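Local coordinates for hypothetical protein (Pectobacterium atrosepticum SCRI1043, PDB 2P7I), which probably transfers methyl groups from S-adenosylmethionine to a substrate not yet identified, as a member of the class I methyltransferase family, at residues B[107-112]-B[137-142]. Numbering follows the deposited sequence.
Sequences IVLTHV and LFLVCP
H111 has CG anti to its carbonyl carbon (chi1 -68°), and its imidazole presents one face to P142, whose CD lies over the ring centre, 3.7 Å from the centroid, in a CH-pi contact. At the other end of the pairing L137 holds CG anti to its backbone N (chi1 170°), and its CD1 lies 3.7 Å from I107 CG2, the two side chains crossing obliquely. Between these ends runs a regular parallel ladder. F138 N gives a short, nearly straight bond of 2.7 Å to I107 O, and L109 N, V140 N and H111 N continue the series to F138 O, L109 O and V140 O. I107 O is also met by L137 CA in a CA-H...O contact, while F138 CD1 approaches it at 3.4 Å, placing the oxygen at the ring edge. The pair illustrates how a Rossmann-like methyltransferase sheet is built: strand 104-110 passes through helix 119-130 into its neighbour 135-142, a beta-alpha-beta crossover near the centre of the fold. I107, L109, L137 and L139 share one face, where L109 CD2 and L139 CD1 lie 3.8 Å apart. On the other, T110 and V140 run side by side, both touching F37 of helix 24-37. H111 leaves the strand with phi and psi both positive, yet its N still bonds V140 O at 2.8 Å. Its NE2 is hydrogen-bonded to S239 OG on strand 237-245, which fixes the ring from a third strand.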
loop_
_atom_site.group_PDB
_atom_site.type_symbol
_atom_site.label_atom_id
_atom_site.label_comp_id
_atom_site.label_asym_id
_atom_site.label_seq_id
_atom_site.Cartn_x
_atom_site.Cartn_y
_atom_site.Cartn_z
ATOM N N ILE B 107 -19.786 -22.449 -3.274
ATOM C CA ILE B 107 -19.526 -22.476 -4.727
ATOM C C ILE B 107 -18.136 -21.970 -4.980
ATOM O O ILE B 107 -17.764 -20.918 -4.449
ATOM C CB ILE B 107 -20.586 -21.673 -5.527
ATOM C CG1 ILE B 107 -21.975 -22.287 -5.263
ATOM C CG2 ILE B 107 -20.222 -21.688 -7.036
ATOM C CD1 ILE B 107 -23.152 -21.569 -5.961
ATOM N N VAL B 108 -17.342 -22.731 -5.726
ATOM C CA VAL B 108 -15.960 -22.356 -5.982
ATOM C C VAL B 108 -15.828 -21.946 -7.436
ATOM O O VAL B 108 -16.199 -22.708 -8.328
ATOM C CB VAL B 108 -14.964 -23.504 -5.643
ATOM C CG1 VAL B 108 -13.553 -23.174 -6.196
ATOM C CG2 VAL B 108 -14.927 -23.755 -4.134
ATOM N N LEU B 109 -15.353 -20.704 -7.655
ATOM C CA LEU B 109 -15.041 -20.217 -9.010
ATOM C C LEU B 109 -13.653 -19.580 -9.019
ATOM O O LEU B 109 -13.486 -18.369 -8.781
ATOM C CB LEU B 109 -16.125 -19.254 -9.519
ATOM C CG LEU B 109 -16.144 -18.898 -11.000
ATOM C CD1 LEU B 109 -16.566 -20.066 -11.951
ATOM C CD2 LEU B 109 -17.024 -17.631 -11.226
ATOM N N THR B 110 -12.647 -20.436 -9.194
ATOM C CA THR B 110 -11.249 -20.004 -9.090
ATOM C C THR B 110 -10.584 -20.065 -10.432
ATOM O O THR B 110 -10.552 -21.126 -11.069
ATOM C CB THR B 110 -10.401 -20.822 -8.070
ATOM O OG1 THR B 110 -10.490 -22.235 -8.330
ATOM C CG2 THR B 110 -10.862 -20.527 -6.665
ATOM N N HIS B 111 -10.067 -18.913 -10.850
ATOM C CA HIS B 111 -9.412 -18.760 -12.139
ATOM C C HIS B 111 -10.235 -19.269 -13.302
ATOM O O HIS B 111 -9.742 -19.934 -14.206
ATOM C CB HIS B 111 -8.029 -19.422 -12.106
ATOM C CG HIS B 111 -7.065 -18.719 -11.201
ATOM N ND1 HIS B 111 -5.715 -18.667 -11.452
ATOM C CD2 HIS B 111 -7.268 -17.949 -10.105
ATOM C CE1 HIS B 111 -5.118 -17.959 -10.508
ATOM N NE2 HIS B 111 -6.040 -17.493 -9.688
ATOM N N VAL B 112 -11.506 -18.908 -13.297
ATOM C CA VAL B 112 -12.420 -19.234 -14.381
ATOM C C VAL B 112 -13.096 -17.954 -14.946
ATOM O O VAL B 112 -13.259 -17.843 -16.166
ATOM C CB VAL B 112 -13.527 -20.206 -13.883
ATOM C CG1 VAL B 112 -14.650 -20.366 -14.921
ATOM C CG2 VAL B 112 -12.928 -21.555 -13.421
ATOM N N LEU B 137 -20.034 -17.970 -2.218
ATOM C CA LEU B 137 -19.246 -18.045 -3.404
ATOM C C LEU B 137 -17.830 -17.637 -3.072
ATOM O O LEU B 137 -17.610 -16.595 -2.383
ATOM C CB LEU B 137 -19.823 -17.124 -4.498
ATOM C CG LEU B 137 -18.929 -16.947 -5.740
ATOM C CD1 LEU B 137 -18.755 -18.287 -6.591
ATOM C CD2 LEU B 137 -19.415 -15.767 -6.574
ATOM N N PHE B 138 -16.908 -18.505 -3.511
ATOM C CA PHE B 138 -15.472 -18.303 -3.414
ATOM C C PHE B 138 -14.951 -17.932 -4.776
ATOM O O PHE B 138 -14.641 -18.806 -5.616
ATOM C CB PHE B 138 -14.811 -19.553 -2.885
ATOM C CG PHE B 138 -15.267 -19.914 -1.510
ATOM C CD1 PHE B 138 -16.504 -20.527 -1.316
ATOM C CD2 PHE B 138 -14.460 -19.646 -0.405
ATOM C CE1 PHE B 138 -16.960 -20.825 -0.038
ATOM C CE2 PHE B 138 -14.878 -19.962 0.873
ATOM C CZ PHE B 138 -16.144 -20.536 1.071
ATOM N N LEU B 139 -14.813 -16.632 -4.976
ATOM C CA LEU B 139 -14.480 -16.046 -6.266
ATOM C C LEU B 139 -13.029 -15.589 -6.318
ATOM O O LEU B 139 -12.647 -14.667 -5.643
ATOM C CB LEU B 139 -15.406 -14.836 -6.568
ATOM C CG LEU B 139 -15.161 -14.076 -7.866
ATOM C CD1 LEU B 139 -15.339 -15.012 -9.094
ATOM C CD2 LEU B 139 -16.159 -12.893 -7.967
ATOM N N VAL B 140 -12.226 -16.260 -7.131
ATOM C CA VAL B 140 -10.772 -15.970 -7.145
ATOM C C VAL B 140 -10.318 -15.803 -8.581
ATOM O O VAL B 140 -10.603 -16.623 -9.394
ATOM C CB VAL B 140 -9.928 -17.049 -6.427
ATOM C CG1 VAL B 140 -8.443 -16.714 -6.491
ATOM C CG2 VAL B 140 -10.359 -17.210 -4.969
ATOM N N CYS B 141 -9.572 -14.726 -8.856
ATOM C CA CYS B 141 -9.001 -14.485 -10.165
ATOM C C CYS B 141 -7.552 -14.013 -10.054
ATOM O O CYS B 141 -7.157 -13.421 -9.034
ATOM C CB CYS B 141 -9.790 -13.379 -10.858
ATOM S SG CYS B 141 -11.474 -13.838 -11.322
ATOM N N PRO B 142 -6.771 -14.198 -11.121
ATOM C CA PRO B 142 -5.436 -13.620 -11.186
ATOM C C PRO B 142 -5.517 -12.090 -11.104
ATOM O O PRO B 142 -6.408 -11.475 -11.655
ATOM C CB PRO B 142 -4.902 -14.096 -12.549
ATOM C CG PRO B 142 -5.763 -15.002 -13.023
ATOM C CD PRO B 142 -7.072 -14.957 -12.326
#